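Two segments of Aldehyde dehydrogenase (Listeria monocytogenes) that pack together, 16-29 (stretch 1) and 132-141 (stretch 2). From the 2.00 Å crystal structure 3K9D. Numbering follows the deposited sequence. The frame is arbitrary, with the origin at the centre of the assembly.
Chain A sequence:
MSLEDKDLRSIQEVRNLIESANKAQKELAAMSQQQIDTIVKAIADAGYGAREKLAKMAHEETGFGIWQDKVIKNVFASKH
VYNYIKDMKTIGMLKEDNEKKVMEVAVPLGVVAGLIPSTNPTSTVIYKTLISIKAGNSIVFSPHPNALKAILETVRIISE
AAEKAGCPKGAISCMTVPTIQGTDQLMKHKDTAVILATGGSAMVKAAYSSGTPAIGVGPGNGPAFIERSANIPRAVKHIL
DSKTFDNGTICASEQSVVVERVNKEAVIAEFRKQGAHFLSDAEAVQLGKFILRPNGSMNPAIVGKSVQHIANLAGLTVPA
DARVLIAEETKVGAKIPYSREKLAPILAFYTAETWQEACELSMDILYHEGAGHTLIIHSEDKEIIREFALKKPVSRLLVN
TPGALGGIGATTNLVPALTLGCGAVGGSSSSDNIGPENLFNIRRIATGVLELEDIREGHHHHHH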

# COMPACT_ATOMS: atom_id res chain seq x y z
N ASN A 16 13.66 -13.90 17.65
CA ASN A 16 13.58 -13.41 19.04
C ASN A 16 13.17 -11.93 19.09
O ASN A 16 12.26 -11.56 19.82
CB ASN A 16 14.91 -13.61 19.79
CG ASN A 16 15.29 -15.07 19.94
OD1 ASN A 16 14.44 -15.95 19.95
ND2 ASN A 16 16.58 -15.33 20.05
N LEU A 17 13.84 -11.12 18.27
CA LEU A 17 13.54 -9.69 18.13
C LEU A 17 12.11 -9.38 17.68
O LEU A 17 11.48 -8.48 18.21
CB LEU A 17 14.56 -9.05 17.17
CG LEU A 17 16.02 -8.96 17.65
CD1 LEU A 17 16.93 -8.47 16.54
CD2 LEU A 17 16.14 -8.09 18.87
N ILE A 18 11.61 -10.13 16.70
CA ILE A 18 10.22 -10.00 16.25
C ILE A 18 9.22 -10.38 17.37
O ILE A 18 8.25 -9.65 17.61
CB ILE A 18 9.98 -10.80 14.95
CG1 ILE A 18 10.62 -10.08 13.77
CG2 ILE A 18 8.49 -11.03 14.68
CD1 ILE A 18 10.78 -10.96 12.57
N GLU A 19 9.51 -11.48 18.06
CA GLU A 19 8.71 -11.97 19.20
C GLU A 19 8.56 -10.95 20.34
O GLU A 19 7.46 -10.78 20.88
CB GLU A 19 9.35 -13.26 19.74
CG GLU A 19 8.51 -14.06 20.72
CD GLU A 19 9.31 -15.15 21.42
OE1 GLU A 19 10.37 -14.83 22.00
OE2 GLU A 19 8.88 -16.32 21.40
N SER A 20 9.66 -10.29 20.69
CA SER A 20 9.67 -9.24 21.72
C SER A 20 8.92 -8.01 21.22
O SER A 20 8.14 -7.41 21.96
CB SER A 20 11.10 -8.83 22.08
OG SER A 20 11.75 -9.84 22.82
N ALA A 21 9.15 -7.65 19.96
CA ALA A 21 8.47 -6.51 19.35
C ALA A 21 6.96 -6.74 19.24
O ALA A 21 6.19 -5.80 19.38
CB ALA A 21 9.07 -6.20 17.99
N ASN A 22 6.57 -8.00 19.01
CA ASN A 22 5.17 -8.41 18.93
C ASN A 22 4.46 -8.13 20.25
O ASN A 22 3.45 -7.41 20.29
CB ASN A 22 5.10 -9.90 18.57
CG ASN A 22 3.74 -10.33 18.09
OD1 ASN A 22 3.04 -9.58 17.41
ND2 ASN A 22 3.36 -11.55 18.43
N LYS A 23 5.02 -8.66 21.34
CA LYS A 23 4.51 -8.45 22.70
C LYS A 23 4.47 -6.97 23.09
O LYS A 23 3.47 -6.49 23.63
CB LYS A 23 5.37 -9.21 23.72
CG LYS A 23 5.22 -10.73 23.69
CD LYS A 23 6.14 -11.35 24.73
CE LYS A 23 6.73 -12.66 24.24
NZ LYS A 23 7.98 -13.00 25.00
N ALA A 24 5.55 -6.26 22.78
CA ALA A 24 5.69 -4.86 23.16
C ALA A 24 4.66 -3.97 22.49
O ALA A 24 4.19 -3.00 23.08
CB ALA A 24 7.11 -4.36 22.85
N GLN A 25 4.33 -4.29 21.23
CA GLN A 25 3.35 -3.52 20.45
C GLN A 25 1.95 -3.67 21.04
O GLN A 25 1.19 -2.70 21.09
CB GLN A 25 3.39 -3.96 18.98
CG GLN A 25 2.58 -3.09 18.03
CD GLN A 25 1.12 -3.48 18.01
OE1 GLN A 25 0.78 -4.66 18.12
NE2 GLN A 25 0.24 -2.48 17.92
N LYS A 26 1.62 -4.87 21.52
CA LYS A 26 0.34 -5.10 22.21
C LYS A 26 0.21 -4.24 23.45
O LYS A 26 -0.87 -3.75 23.77
CB LYS A 26 0.12 -6.59 22.47
CG LYS A 26 -0.22 -7.32 21.16
CD LYS A 26 -0.29 -8.84 21.27
CE LYS A 26 -0.01 -9.52 19.91
NZ LYS A 26 -0.91 -9.14 18.78
N GLU A 27 1.33 -4.01 24.11
CA GLU A 27 1.40 -3.04 25.19
C GLU A 27 1.28 -1.58 24.70
O GLU A 27 0.55 -0.80 25.30
CB GLU A 27 2.69 -3.28 25.97
CG GLU A 27 2.62 -2.88 27.40
CD GLU A 27 3.79 -3.42 28.18
OE1 GLU A 27 4.47 -2.63 28.88
OE2 GLU A 27 4.04 -4.65 28.09
N LEU A 28 1.96 -1.22 23.61
CA LEU A 28 1.78 0.10 22.99
C LEU A 28 0.35 0.33 22.52
O LEU A 28 -0.15 1.45 22.58
CB LEU A 28 2.71 0.27 21.79
CG LEU A 28 4.19 0.55 21.96
CD1 LEU A 28 4.85 0.47 20.59
CD2 LEU A 28 4.44 1.91 22.61
N ALA A 29 -0.29 -0.74 22.03
CA ALA A 29 -1.67 -0.72 21.52
C ALA A 29 -2.74 -0.38 22.58
O ALA A 29 -3.83 0.06 22.24
CB ALA A 29 -2.00 -2.05 20.84
N SER A 132 6.90 5.19 13.39
CA SER A 132 6.33 3.88 13.77
C SER A 132 5.71 3.91 15.15
O SER A 132 4.55 3.53 15.33
CB SER A 132 7.38 2.77 13.70
OG SER A 132 7.94 2.68 12.40
N ILE A 133 6.49 4.37 16.13
CA ILE A 133 6.02 4.52 17.52
C ILE A 133 4.82 5.47 17.61
O ILE A 133 3.85 5.17 18.34
CB ILE A 133 7.17 4.96 18.48
CG1 ILE A 133 8.24 3.86 18.61
CG2 ILE A 133 6.62 5.36 19.84
CD1 ILE A 133 7.84 2.66 19.50
N LYS A 134 4.85 6.56 16.85
CA LYS A 134 3.73 7.53 16.76
C LYS A 134 2.42 6.88 16.35
O LYS A 134 1.35 7.28 16.84
CB LYS A 134 4.06 8.66 15.77
CG LYS A 134 2.97 9.72 15.58
CD LYS A 134 2.61 10.46 16.87
CE LYS A 134 1.41 11.35 16.65
NZ LYS A 134 1.28 12.52 17.58
N ALA A 135 2.50 5.88 15.48
CA ALA A 135 1.31 5.17 15.00
C ALA A 135 0.97 3.92 15.83
O ALA A 135 0.02 3.19 15.50
CB ALA A 135 1.45 4.85 13.51
N GLY A 136 1.73 3.69 16.91
CA GLY A 136 1.46 2.60 17.87
C GLY A 136 2.08 1.26 17.51
O GLY A 136 1.62 0.21 17.97
N ASN A 137 3.15 1.31 16.71
CA ASN A 137 3.83 0.11 16.20
C ASN A 137 5.15 -0.12 16.92
O ASN A 137 5.74 0.82 17.42
CB ASN A 137 4.21 0.32 14.73
CG ASN A 137 3.02 0.61 13.84
OD1 ASN A 137 2.19 -0.27 13.57
ND2 ASN A 137 2.94 1.84 13.36
N SER A 138 5.64 -1.35 16.91
CA SER A 138 7.02 -1.62 17.28
C SER A 138 7.84 -1.59 16.00
O SER A 138 7.28 -1.56 14.91
CB SER A 138 7.15 -2.99 17.95
OG SER A 138 6.64 -2.95 19.28
N ILE A 139 9.17 -1.60 16.13
CA ILE A 139 10.04 -1.61 14.94
C ILE A 139 11.34 -2.41 15.18
O ILE A 139 11.96 -2.29 16.24
CB ILE A 139 10.28 -0.15 14.38
CG1 ILE A 139 11.00 -0.17 13.01
CG2 ILE A 139 10.98 0.79 15.44
CD1 ILE A 139 10.85 1.10 12.21
N VAL A 140 11.71 -3.27 14.23
CA VAL A 140 12.96 -4.04 14.30
C VAL A 140 13.81 -3.69 13.08
O VAL A 140 13.36 -3.87 11.95
CB VAL A 140 12.74 -5.59 14.34
CG1 VAL A 140 14.06 -6.30 14.61
CG2 VAL A 140 11.74 -5.99 15.43
N PHE A 141 15.02 -3.19 13.32
CA PHE A 141 15.89 -2.72 12.25
C PHE A 141 16.84 -3.75 11.67
O PHE A 141 17.41 -4.57 12.39
CB PHE A 141 16.69 -1.47 12.68
CG PHE A 141 15.83 -0.26 12.92
CD1 PHE A 141 15.25 0.43 11.86
CD2 PHE A 141 15.57 0.17 14.21
CE1 PHE A 141 14.44 1.55 12.07
CE2 PHE A 141 14.76 1.28 14.44
CZ PHE A 141 14.20 1.97 13.36

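Helix 16-28 lies over strand 138-141 and the turn before it, nearly antiparallel at 160°, with axes approaching to 7.9 Å; the contact buries 442 Å², both sides summed. The spacing between backbones is uneven: CA atoms of Ile18 and Val140 stand 6.8 Å apart, whereas those of Gln25 and Ser138 close to 5.2 Å.

At the wider end, Val140 points toward the helix and fills the space over Leu17 and Ala21. Val140 CG1 lies 3.8 Å from Leu17 CB, and Val140 CG2 lies 3.7 Å from both Leu17 O and Ala21 CB. Ala21 is small enough to form a shallow floor shared with Ser138, whose CB is 3.7 Å from Ala21 CB.

Where the backbones converge, Ser138 (chi1 -74°, m) donates from OG to Ala21 O at 2.9 Å. Ala21 O also accepts the helical bond from Gln25 N at 3.0 Å, so the serine joins an intact helix. Gln25 N to Ser138 OG, at 3.3 Å, has too poor an angle to count as a hydrogen bond.

Gln25 reaches the turn, donating NE2 to Gly136 O at 3.0 Å and 165°. Gly136, at phi 87°, closes a Schellman motif. Beside it Leu28 wedges in, its CD1 3.9 Å from Ile133 CD1 and 3.3 Å from Asn137 O, a buried carbonyl without a polar partner.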